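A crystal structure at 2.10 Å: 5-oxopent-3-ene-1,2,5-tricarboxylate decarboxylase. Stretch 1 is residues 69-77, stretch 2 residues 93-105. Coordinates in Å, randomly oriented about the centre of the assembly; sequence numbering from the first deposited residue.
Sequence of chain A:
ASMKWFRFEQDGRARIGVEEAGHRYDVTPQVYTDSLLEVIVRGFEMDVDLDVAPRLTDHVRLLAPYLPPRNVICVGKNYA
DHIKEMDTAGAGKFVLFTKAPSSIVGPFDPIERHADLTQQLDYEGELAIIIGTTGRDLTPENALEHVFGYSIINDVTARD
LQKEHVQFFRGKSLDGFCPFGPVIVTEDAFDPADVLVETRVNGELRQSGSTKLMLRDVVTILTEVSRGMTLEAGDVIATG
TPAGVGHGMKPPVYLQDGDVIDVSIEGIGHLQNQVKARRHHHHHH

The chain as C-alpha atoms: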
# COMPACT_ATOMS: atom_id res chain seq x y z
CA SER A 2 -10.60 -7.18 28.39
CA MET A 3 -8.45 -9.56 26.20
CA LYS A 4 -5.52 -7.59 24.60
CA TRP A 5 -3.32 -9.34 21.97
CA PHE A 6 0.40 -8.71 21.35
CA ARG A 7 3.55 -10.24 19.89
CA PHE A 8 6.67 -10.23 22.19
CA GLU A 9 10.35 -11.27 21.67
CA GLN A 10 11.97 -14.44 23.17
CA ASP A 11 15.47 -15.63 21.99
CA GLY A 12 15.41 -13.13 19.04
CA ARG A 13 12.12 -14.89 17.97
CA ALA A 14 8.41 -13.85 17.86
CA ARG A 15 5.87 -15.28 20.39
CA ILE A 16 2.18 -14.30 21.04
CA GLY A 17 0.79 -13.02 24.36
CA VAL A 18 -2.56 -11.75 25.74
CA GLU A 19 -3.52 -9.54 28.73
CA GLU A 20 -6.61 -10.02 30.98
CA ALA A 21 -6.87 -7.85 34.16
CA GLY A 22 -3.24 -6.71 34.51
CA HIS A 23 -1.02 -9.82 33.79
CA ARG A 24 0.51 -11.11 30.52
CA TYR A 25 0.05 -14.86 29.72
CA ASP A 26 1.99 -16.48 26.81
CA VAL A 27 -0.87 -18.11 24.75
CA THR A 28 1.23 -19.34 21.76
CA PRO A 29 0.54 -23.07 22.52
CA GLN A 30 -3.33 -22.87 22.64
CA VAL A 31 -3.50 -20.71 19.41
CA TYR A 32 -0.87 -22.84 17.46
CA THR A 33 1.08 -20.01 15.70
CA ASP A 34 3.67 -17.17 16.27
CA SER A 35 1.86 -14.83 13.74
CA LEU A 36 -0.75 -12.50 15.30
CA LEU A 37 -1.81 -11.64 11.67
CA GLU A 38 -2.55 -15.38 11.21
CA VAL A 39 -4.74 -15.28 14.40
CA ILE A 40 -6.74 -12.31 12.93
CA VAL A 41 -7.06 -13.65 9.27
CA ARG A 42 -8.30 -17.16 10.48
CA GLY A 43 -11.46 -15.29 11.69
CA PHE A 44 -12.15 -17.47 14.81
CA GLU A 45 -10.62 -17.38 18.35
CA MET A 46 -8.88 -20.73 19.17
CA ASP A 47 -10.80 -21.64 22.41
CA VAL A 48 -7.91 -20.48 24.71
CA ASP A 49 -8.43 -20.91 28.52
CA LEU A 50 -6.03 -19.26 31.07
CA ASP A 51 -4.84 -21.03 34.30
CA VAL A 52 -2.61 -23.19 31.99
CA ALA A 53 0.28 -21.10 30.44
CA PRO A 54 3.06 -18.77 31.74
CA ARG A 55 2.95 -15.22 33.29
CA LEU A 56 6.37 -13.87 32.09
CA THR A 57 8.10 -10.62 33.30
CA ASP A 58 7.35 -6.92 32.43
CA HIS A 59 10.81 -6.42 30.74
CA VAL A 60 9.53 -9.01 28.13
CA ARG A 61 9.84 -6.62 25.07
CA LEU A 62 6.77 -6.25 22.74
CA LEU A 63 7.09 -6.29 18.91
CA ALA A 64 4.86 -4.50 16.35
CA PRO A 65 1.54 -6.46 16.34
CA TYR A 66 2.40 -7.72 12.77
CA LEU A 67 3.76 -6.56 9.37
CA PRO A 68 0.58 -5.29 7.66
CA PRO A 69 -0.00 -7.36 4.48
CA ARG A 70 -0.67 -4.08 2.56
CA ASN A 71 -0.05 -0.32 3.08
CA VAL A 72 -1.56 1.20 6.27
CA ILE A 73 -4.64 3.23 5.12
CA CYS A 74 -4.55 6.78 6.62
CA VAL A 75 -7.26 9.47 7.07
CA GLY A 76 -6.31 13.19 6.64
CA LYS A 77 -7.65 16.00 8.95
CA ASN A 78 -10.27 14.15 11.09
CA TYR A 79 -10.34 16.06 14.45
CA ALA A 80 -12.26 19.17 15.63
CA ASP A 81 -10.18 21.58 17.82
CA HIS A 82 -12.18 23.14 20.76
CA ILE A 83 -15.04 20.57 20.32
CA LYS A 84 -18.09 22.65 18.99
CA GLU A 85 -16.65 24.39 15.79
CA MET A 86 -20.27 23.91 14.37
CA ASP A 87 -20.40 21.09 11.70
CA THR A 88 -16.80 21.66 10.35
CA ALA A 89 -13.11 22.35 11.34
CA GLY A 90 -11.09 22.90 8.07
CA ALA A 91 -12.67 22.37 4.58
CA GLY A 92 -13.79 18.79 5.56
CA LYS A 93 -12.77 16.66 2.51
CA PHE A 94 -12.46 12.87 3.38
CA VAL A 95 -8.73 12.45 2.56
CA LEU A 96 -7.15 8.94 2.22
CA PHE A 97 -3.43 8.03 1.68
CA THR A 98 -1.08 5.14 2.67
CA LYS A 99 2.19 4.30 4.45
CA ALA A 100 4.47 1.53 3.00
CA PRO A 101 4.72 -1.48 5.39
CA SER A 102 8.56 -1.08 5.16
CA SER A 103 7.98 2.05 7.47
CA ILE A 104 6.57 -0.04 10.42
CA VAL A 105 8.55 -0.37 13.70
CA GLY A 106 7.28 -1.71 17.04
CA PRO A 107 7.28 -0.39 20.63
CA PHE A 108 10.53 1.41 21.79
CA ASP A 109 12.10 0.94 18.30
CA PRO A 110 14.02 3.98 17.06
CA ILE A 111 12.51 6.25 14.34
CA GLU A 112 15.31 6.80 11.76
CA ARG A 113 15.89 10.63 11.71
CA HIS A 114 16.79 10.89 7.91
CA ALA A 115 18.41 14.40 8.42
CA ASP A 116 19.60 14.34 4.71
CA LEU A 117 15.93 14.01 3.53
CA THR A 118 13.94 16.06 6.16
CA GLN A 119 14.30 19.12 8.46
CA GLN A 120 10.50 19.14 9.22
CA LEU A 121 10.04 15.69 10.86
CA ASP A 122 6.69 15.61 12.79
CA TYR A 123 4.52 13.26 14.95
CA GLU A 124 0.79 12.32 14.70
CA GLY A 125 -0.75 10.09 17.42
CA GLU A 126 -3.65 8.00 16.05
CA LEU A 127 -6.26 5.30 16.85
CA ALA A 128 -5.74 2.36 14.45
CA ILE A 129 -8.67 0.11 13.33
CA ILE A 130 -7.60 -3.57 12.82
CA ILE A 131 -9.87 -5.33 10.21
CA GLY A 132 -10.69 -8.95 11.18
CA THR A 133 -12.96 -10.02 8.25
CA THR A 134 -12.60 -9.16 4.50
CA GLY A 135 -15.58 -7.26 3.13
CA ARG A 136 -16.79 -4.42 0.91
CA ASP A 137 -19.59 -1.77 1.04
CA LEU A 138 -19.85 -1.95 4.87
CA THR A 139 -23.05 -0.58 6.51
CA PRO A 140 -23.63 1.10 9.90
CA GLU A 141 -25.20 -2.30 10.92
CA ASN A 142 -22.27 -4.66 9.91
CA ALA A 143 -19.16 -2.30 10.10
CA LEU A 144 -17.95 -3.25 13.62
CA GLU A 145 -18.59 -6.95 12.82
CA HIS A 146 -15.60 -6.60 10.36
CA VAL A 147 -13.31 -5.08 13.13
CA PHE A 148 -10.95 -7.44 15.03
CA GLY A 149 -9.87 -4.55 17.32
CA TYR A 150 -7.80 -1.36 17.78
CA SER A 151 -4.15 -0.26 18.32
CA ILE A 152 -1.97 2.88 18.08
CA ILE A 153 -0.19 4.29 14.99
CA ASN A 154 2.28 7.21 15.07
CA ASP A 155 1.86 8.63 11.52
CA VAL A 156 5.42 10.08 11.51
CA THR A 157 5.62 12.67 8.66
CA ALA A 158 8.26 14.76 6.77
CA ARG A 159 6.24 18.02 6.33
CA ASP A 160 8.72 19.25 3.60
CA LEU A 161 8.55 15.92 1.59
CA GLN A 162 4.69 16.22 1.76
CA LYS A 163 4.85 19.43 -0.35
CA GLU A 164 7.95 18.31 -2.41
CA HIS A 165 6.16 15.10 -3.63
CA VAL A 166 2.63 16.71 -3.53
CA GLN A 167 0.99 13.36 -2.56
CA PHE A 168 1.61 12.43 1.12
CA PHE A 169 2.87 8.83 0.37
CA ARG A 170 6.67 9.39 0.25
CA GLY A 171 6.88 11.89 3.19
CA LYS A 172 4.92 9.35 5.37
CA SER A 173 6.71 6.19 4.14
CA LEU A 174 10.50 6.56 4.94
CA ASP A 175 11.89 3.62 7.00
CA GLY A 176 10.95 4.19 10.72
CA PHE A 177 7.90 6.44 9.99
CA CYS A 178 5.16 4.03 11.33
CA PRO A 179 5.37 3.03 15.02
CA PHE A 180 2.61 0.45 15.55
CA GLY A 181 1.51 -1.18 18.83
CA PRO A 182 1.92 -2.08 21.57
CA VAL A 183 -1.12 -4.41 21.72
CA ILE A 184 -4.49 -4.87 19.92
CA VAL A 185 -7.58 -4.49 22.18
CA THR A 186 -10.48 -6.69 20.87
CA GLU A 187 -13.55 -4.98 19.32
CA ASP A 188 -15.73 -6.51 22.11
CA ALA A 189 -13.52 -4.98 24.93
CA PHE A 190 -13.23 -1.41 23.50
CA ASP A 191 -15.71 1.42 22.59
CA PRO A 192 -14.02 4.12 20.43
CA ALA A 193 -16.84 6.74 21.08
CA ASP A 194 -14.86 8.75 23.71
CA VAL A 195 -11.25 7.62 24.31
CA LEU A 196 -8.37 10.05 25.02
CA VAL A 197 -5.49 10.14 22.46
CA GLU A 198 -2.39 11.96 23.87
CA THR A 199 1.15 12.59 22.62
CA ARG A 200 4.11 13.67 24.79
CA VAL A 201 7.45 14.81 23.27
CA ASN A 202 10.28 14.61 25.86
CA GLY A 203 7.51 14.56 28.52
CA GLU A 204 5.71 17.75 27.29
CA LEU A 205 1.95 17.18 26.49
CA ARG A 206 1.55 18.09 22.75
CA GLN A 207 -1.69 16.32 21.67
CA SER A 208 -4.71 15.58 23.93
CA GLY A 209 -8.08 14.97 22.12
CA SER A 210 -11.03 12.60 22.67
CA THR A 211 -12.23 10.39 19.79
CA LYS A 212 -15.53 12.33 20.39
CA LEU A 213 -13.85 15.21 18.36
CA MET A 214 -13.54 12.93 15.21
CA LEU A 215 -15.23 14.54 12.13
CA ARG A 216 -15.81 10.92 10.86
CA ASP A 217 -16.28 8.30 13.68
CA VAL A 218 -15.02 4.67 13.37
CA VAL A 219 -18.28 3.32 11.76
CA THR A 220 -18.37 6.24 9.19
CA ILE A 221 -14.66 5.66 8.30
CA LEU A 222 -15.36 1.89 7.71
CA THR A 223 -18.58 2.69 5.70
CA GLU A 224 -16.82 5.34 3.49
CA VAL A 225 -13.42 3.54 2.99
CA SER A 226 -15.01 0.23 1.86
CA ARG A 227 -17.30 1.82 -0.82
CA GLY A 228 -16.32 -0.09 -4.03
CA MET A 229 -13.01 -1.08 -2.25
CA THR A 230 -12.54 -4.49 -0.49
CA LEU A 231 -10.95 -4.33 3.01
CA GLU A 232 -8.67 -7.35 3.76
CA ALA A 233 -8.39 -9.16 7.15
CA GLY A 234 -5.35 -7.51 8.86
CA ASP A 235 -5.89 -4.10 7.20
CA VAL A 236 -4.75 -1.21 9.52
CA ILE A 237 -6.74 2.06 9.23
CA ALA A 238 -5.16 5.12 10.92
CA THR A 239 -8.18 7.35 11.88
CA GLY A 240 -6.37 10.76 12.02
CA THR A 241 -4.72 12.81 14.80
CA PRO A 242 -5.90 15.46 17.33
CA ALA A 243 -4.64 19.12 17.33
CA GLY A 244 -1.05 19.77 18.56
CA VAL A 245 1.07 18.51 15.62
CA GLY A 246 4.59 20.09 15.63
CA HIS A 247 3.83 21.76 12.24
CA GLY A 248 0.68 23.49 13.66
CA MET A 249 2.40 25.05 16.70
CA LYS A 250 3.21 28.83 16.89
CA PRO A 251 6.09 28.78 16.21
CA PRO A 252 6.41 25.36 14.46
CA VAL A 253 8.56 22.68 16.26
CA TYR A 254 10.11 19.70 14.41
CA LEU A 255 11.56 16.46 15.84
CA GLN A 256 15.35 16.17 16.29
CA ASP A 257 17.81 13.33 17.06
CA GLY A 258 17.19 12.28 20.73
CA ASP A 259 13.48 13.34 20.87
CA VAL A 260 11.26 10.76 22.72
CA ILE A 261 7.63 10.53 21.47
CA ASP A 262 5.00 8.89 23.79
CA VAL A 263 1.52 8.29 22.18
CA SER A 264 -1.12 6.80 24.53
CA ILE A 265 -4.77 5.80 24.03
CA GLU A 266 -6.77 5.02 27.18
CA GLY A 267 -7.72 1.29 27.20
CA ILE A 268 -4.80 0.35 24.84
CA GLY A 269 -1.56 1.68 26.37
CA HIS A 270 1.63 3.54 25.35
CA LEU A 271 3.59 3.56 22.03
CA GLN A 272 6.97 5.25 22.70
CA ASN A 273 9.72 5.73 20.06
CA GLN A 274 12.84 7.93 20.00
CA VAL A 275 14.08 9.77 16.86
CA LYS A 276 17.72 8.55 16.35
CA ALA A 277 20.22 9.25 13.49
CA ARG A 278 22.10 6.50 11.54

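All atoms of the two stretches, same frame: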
# COMPACT_ATOMS: atom_id res chain seq x y z
N PRO A 69 -0.16 -6.72 5.78
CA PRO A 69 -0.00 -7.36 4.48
C PRO A 69 -0.10 -6.36 3.31
O PRO A 69 0.31 -6.69 2.22
CB PRO A 69 -1.17 -8.36 4.48
CG PRO A 69 -2.23 -7.68 5.32
CD PRO A 69 -1.42 -7.07 6.45
N ARG A 70 -0.64 -5.16 3.57
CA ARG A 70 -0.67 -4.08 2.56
C ARG A 70 -0.50 -2.72 3.24
O ARG A 70 -0.44 -2.69 4.48
CB ARG A 70 -1.92 -4.28 1.69
CG ARG A 70 -3.23 -3.79 2.27
CD ARG A 70 -4.35 -4.38 1.43
NE ARG A 70 -5.67 -3.85 1.73
CZ ARG A 70 -6.64 -3.63 0.84
NH1 ARG A 70 -6.45 -3.86 -0.45
NH2 ARG A 70 -7.80 -3.15 1.26
N ASN A 71 -0.38 -1.63 2.47
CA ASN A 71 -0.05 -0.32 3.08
C ASN A 71 -1.11 -0.00 4.13
O ASN A 71 -2.29 -0.36 3.94
CB ASN A 71 0.01 0.84 2.10
CG ASN A 71 1.09 0.72 1.05
OD1 ASN A 71 1.66 -0.34 0.85
ND2 ASN A 71 1.34 1.80 0.35
N VAL A 72 -0.67 0.61 5.22
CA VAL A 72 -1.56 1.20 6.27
C VAL A 72 -2.39 2.32 5.60
O VAL A 72 -1.82 3.21 4.94
CB VAL A 72 -0.72 1.74 7.44
CG1 VAL A 72 -1.59 2.42 8.48
CG2 VAL A 72 0.10 0.63 8.08
N ILE A 73 -3.71 2.22 5.70
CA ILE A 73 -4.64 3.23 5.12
C ILE A 73 -4.82 4.33 6.14
O ILE A 73 -5.16 3.97 7.28
CB ILE A 73 -5.98 2.60 4.71
CG1 ILE A 73 -5.78 1.46 3.71
CG2 ILE A 73 -6.92 3.68 4.18
CD1 ILE A 73 -7.01 0.57 3.50
N CYS A 74 -4.62 5.60 5.73
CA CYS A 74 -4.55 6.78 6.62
C CYS A 74 -5.58 7.84 6.22
O CYS A 74 -5.67 8.18 5.03
CB CYS A 74 -3.17 7.41 6.58
SG CYS A 74 -1.86 6.32 7.23
N VAL A 75 -6.29 8.36 7.21
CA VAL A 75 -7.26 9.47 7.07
C VAL A 75 -6.51 10.79 7.25
O VAL A 75 -5.60 10.82 8.09
CB VAL A 75 -8.42 9.31 8.07
CG1 VAL A 75 -9.40 10.48 7.98
CG2 VAL A 75 -9.14 7.99 7.82
N GLY A 76 -6.88 11.82 6.49
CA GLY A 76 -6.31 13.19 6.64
C GLY A 76 -6.91 13.89 7.86
O GLY A 76 -7.28 13.21 8.83
N LYS A 77 -7.03 15.21 7.84
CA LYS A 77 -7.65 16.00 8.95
C LYS A 77 -8.98 15.35 9.35
O LYS A 77 -9.91 15.32 8.52
CB LYS A 77 -7.88 17.45 8.50
CG LYS A 77 -6.69 18.38 8.67
CD LYS A 77 -5.37 17.77 8.25
CE LYS A 77 -4.18 18.58 8.74
NZ LYS A 77 -2.91 17.90 8.42
N LYS A 93 -12.91 17.77 3.50
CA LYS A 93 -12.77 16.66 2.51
C LYS A 93 -12.34 15.39 3.27
O LYS A 93 -11.62 15.55 4.26
CB LYS A 93 -11.85 17.08 1.37
CG LYS A 93 -12.52 18.01 0.37
CD LYS A 93 -11.67 18.44 -0.80
CE LYS A 93 -12.47 18.61 -2.07
NZ LYS A 93 -11.63 19.14 -3.17
N PHE A 94 -12.86 14.22 2.88
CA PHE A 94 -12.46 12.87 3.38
C PHE A 94 -11.24 12.40 2.60
O PHE A 94 -11.39 12.01 1.45
CB PHE A 94 -13.57 11.83 3.23
CG PHE A 94 -13.22 10.48 3.80
CD1 PHE A 94 -12.61 10.38 5.04
CD2 PHE A 94 -13.56 9.32 3.12
CE1 PHE A 94 -12.30 9.13 5.57
CE2 PHE A 94 -13.28 8.07 3.67
CZ PHE A 94 -12.64 7.99 4.89
N VAL A 95 -10.07 12.55 3.21
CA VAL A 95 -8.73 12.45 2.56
C VAL A 95 -8.16 11.08 2.96
O VAL A 95 -8.27 10.74 4.18
CB VAL A 95 -7.83 13.63 2.98
CG1 VAL A 95 -6.38 13.46 2.54
CG2 VAL A 95 -8.36 14.96 2.47
N LEU A 96 -7.69 10.30 1.98
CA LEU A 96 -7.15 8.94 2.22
C LEU A 96 -5.79 8.84 1.54
O LEU A 96 -5.69 9.29 0.44
CB LEU A 96 -8.11 7.88 1.66
CG LEU A 96 -9.30 7.56 2.56
CD1 LEU A 96 -10.31 6.67 1.85
CD2 LEU A 96 -8.86 6.91 3.86
N PHE A 97 -4.78 8.31 2.23
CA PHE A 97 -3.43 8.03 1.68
C PHE A 97 -2.84 6.83 2.44
O PHE A 97 -3.49 6.34 3.40
CB PHE A 97 -2.54 9.27 1.77
CG PHE A 97 -2.56 9.88 3.14
CD1 PHE A 97 -3.51 10.83 3.46
CD2 PHE A 97 -1.67 9.46 4.11
CE1 PHE A 97 -3.55 11.38 4.73
CE2 PHE A 97 -1.72 10.00 5.38
CZ PHE A 97 -2.66 10.96 5.69
N THR A 98 -1.65 6.37 2.06
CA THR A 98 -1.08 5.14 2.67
C THR A 98 0.34 5.37 3.17
O THR A 98 1.00 6.38 2.80
CB THR A 98 -1.15 3.99 1.66
OG1 THR A 98 -0.23 4.23 0.59
CG2 THR A 98 -2.55 3.81 1.13
N LYS A 99 0.79 4.41 3.97
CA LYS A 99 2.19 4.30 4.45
C LYS A 99 2.69 2.91 4.08
O LYS A 99 2.01 1.96 4.45
CB LYS A 99 2.23 4.47 5.97
CG LYS A 99 1.93 5.88 6.44
CD LYS A 99 1.70 5.93 7.92
CE LYS A 99 3.00 6.10 8.70
NZ LYS A 99 3.55 7.48 8.54
N ALA A 100 3.82 2.81 3.36
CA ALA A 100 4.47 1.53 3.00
C ALA A 100 4.69 0.74 4.28
O ALA A 100 5.02 1.34 5.31
CB ALA A 100 5.77 1.76 2.29
N PRO A 101 4.45 -0.60 4.26
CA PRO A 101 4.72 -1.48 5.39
C PRO A 101 6.20 -1.50 5.82
O PRO A 101 6.47 -1.70 6.95
CB PRO A 101 4.36 -2.88 4.86
CG PRO A 101 3.41 -2.64 3.74
CD PRO A 101 3.86 -1.33 3.12
N SER A 102 7.11 -1.24 4.89
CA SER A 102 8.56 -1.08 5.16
C SER A 102 8.78 0.02 6.23
O SER A 102 9.87 0.03 6.79
CB SER A 102 9.28 -0.77 3.88
OG SER A 102 8.79 0.45 3.30
N SER A 103 7.82 0.92 6.50
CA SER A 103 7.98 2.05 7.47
C SER A 103 7.65 1.64 8.91
O SER A 103 8.02 2.39 9.83
CB SER A 103 7.22 3.28 7.08
OG SER A 103 5.82 3.11 7.27
N ILE A 104 7.03 0.47 9.10
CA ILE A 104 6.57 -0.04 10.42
C ILE A 104 7.78 -0.33 11.32
O ILE A 104 8.72 -0.92 10.86
CB ILE A 104 5.74 -1.32 10.25
CG1 ILE A 104 4.42 -1.05 9.52
CG2 ILE A 104 5.56 -2.01 11.59
CD1 ILE A 104 3.45 -0.20 10.29
N VAL A 105 7.68 0.09 12.58
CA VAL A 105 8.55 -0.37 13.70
C VAL A 105 7.61 -0.61 14.87
O VAL A 105 6.48 -0.10 14.83
CB VAL A 105 9.65 0.66 14.03
CG1 VAL A 105 10.54 0.95 12.82
CG2 VAL A 105 9.10 1.97 14.58

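The two stretches pair as neighbouring antiparallel strands, held by a ladder of backbone hydrogen bonds, with apolar side chains packed on both faces and a side-chain hydrogen bond from Asn 71 at one end. Strand 72-75 runs against strand 96-99, with 141° between their N-to-C directions. The contact buries 747 Å², both sides summed.

The ladder has two complete rungs. In the first, Val 72 N donates to Lys 99 O at 3.1 Å, and Lys 99 N donates to Val 72 O at 3.0 Å. In the second, Cys 74 N donates to Phe 97 O at 2.7 Å, and Phe 97 N donates to Cys 74 O at 2.9 Å. One more bond follows beyond the strand, from Gly 76 N to Val 95 O at 2.9 Å. Ile 73 with Thr 98 and Val 75 with Leu 96 are the non-hydrogen-bonded pairs between these bonds. Here the strands come closer, with CA atoms 4.7 Å apart for Ile 73 and Thr 98. CA-H...O contacts supplement the ladder: Thr 98 CA lies 3.1 Å from Val 72 O, and Leu 96 CA lies 3.3 Å from Cys 74 O.

One face of the sheet carries Ile 73, Val 75, Leu 96 and Thr 98. Leu 96 reaches both aliphatic neighbours through one methyl: its CD2 is 3.8 Å from Ile 73 CG2 and 4.1 Å from Val 75 CG2. Val 75 also packs against Phe 94: its CG1 and its CG2 each lie 4.0 Å from Phe 94 CE1. Phe 94 starts away from stretch 1, but the end of its side chain comes nearer. Branched aliphatic residues suit this buried face because they fill space and leave no polar group unpaired.

The other face carries Val 72, Cys 74, Phe 97 and Lys 99. Phe 97, with chi1 in p, brings its ring against the first strand. Its CE2 is 3.2 Å from Cys 74 CB, a tight contact. Cys 74 is small enough to fit beside both the ring and a lysine chain: its SG is 3.6 Å from Lys 99 CD. The aliphatic part of Lys 99 packs here, while its end leads away and NZ is hydrogen-bonded elsewhere in the structure. Further along, Val 72 CG2 meets Ile 104 CD1 at 4.1 Å.

Gly 76 suits its place because it has no side chain. An ideal CB would point toward stretch 2 and sit 2.7 Å from Val 95 CB, a clash. Phe 97 CE1 also lies close, 3.8 Å from Gly 76 N.

At the other end, Asn 71 is buried and its amide is used on both sides. ND2 donates to Thr 98 OG1 at 2.9 Å, with a nearly straight angle of 169°. OD1 lies 3.3 Å from Pro 101 CD and is hydrogen-bonded elsewhere. After the strand, the backbone turns: Ser 103 OG and Ser 103 N both donate to Ala 100 O, at 2.8 and 3.1 Å.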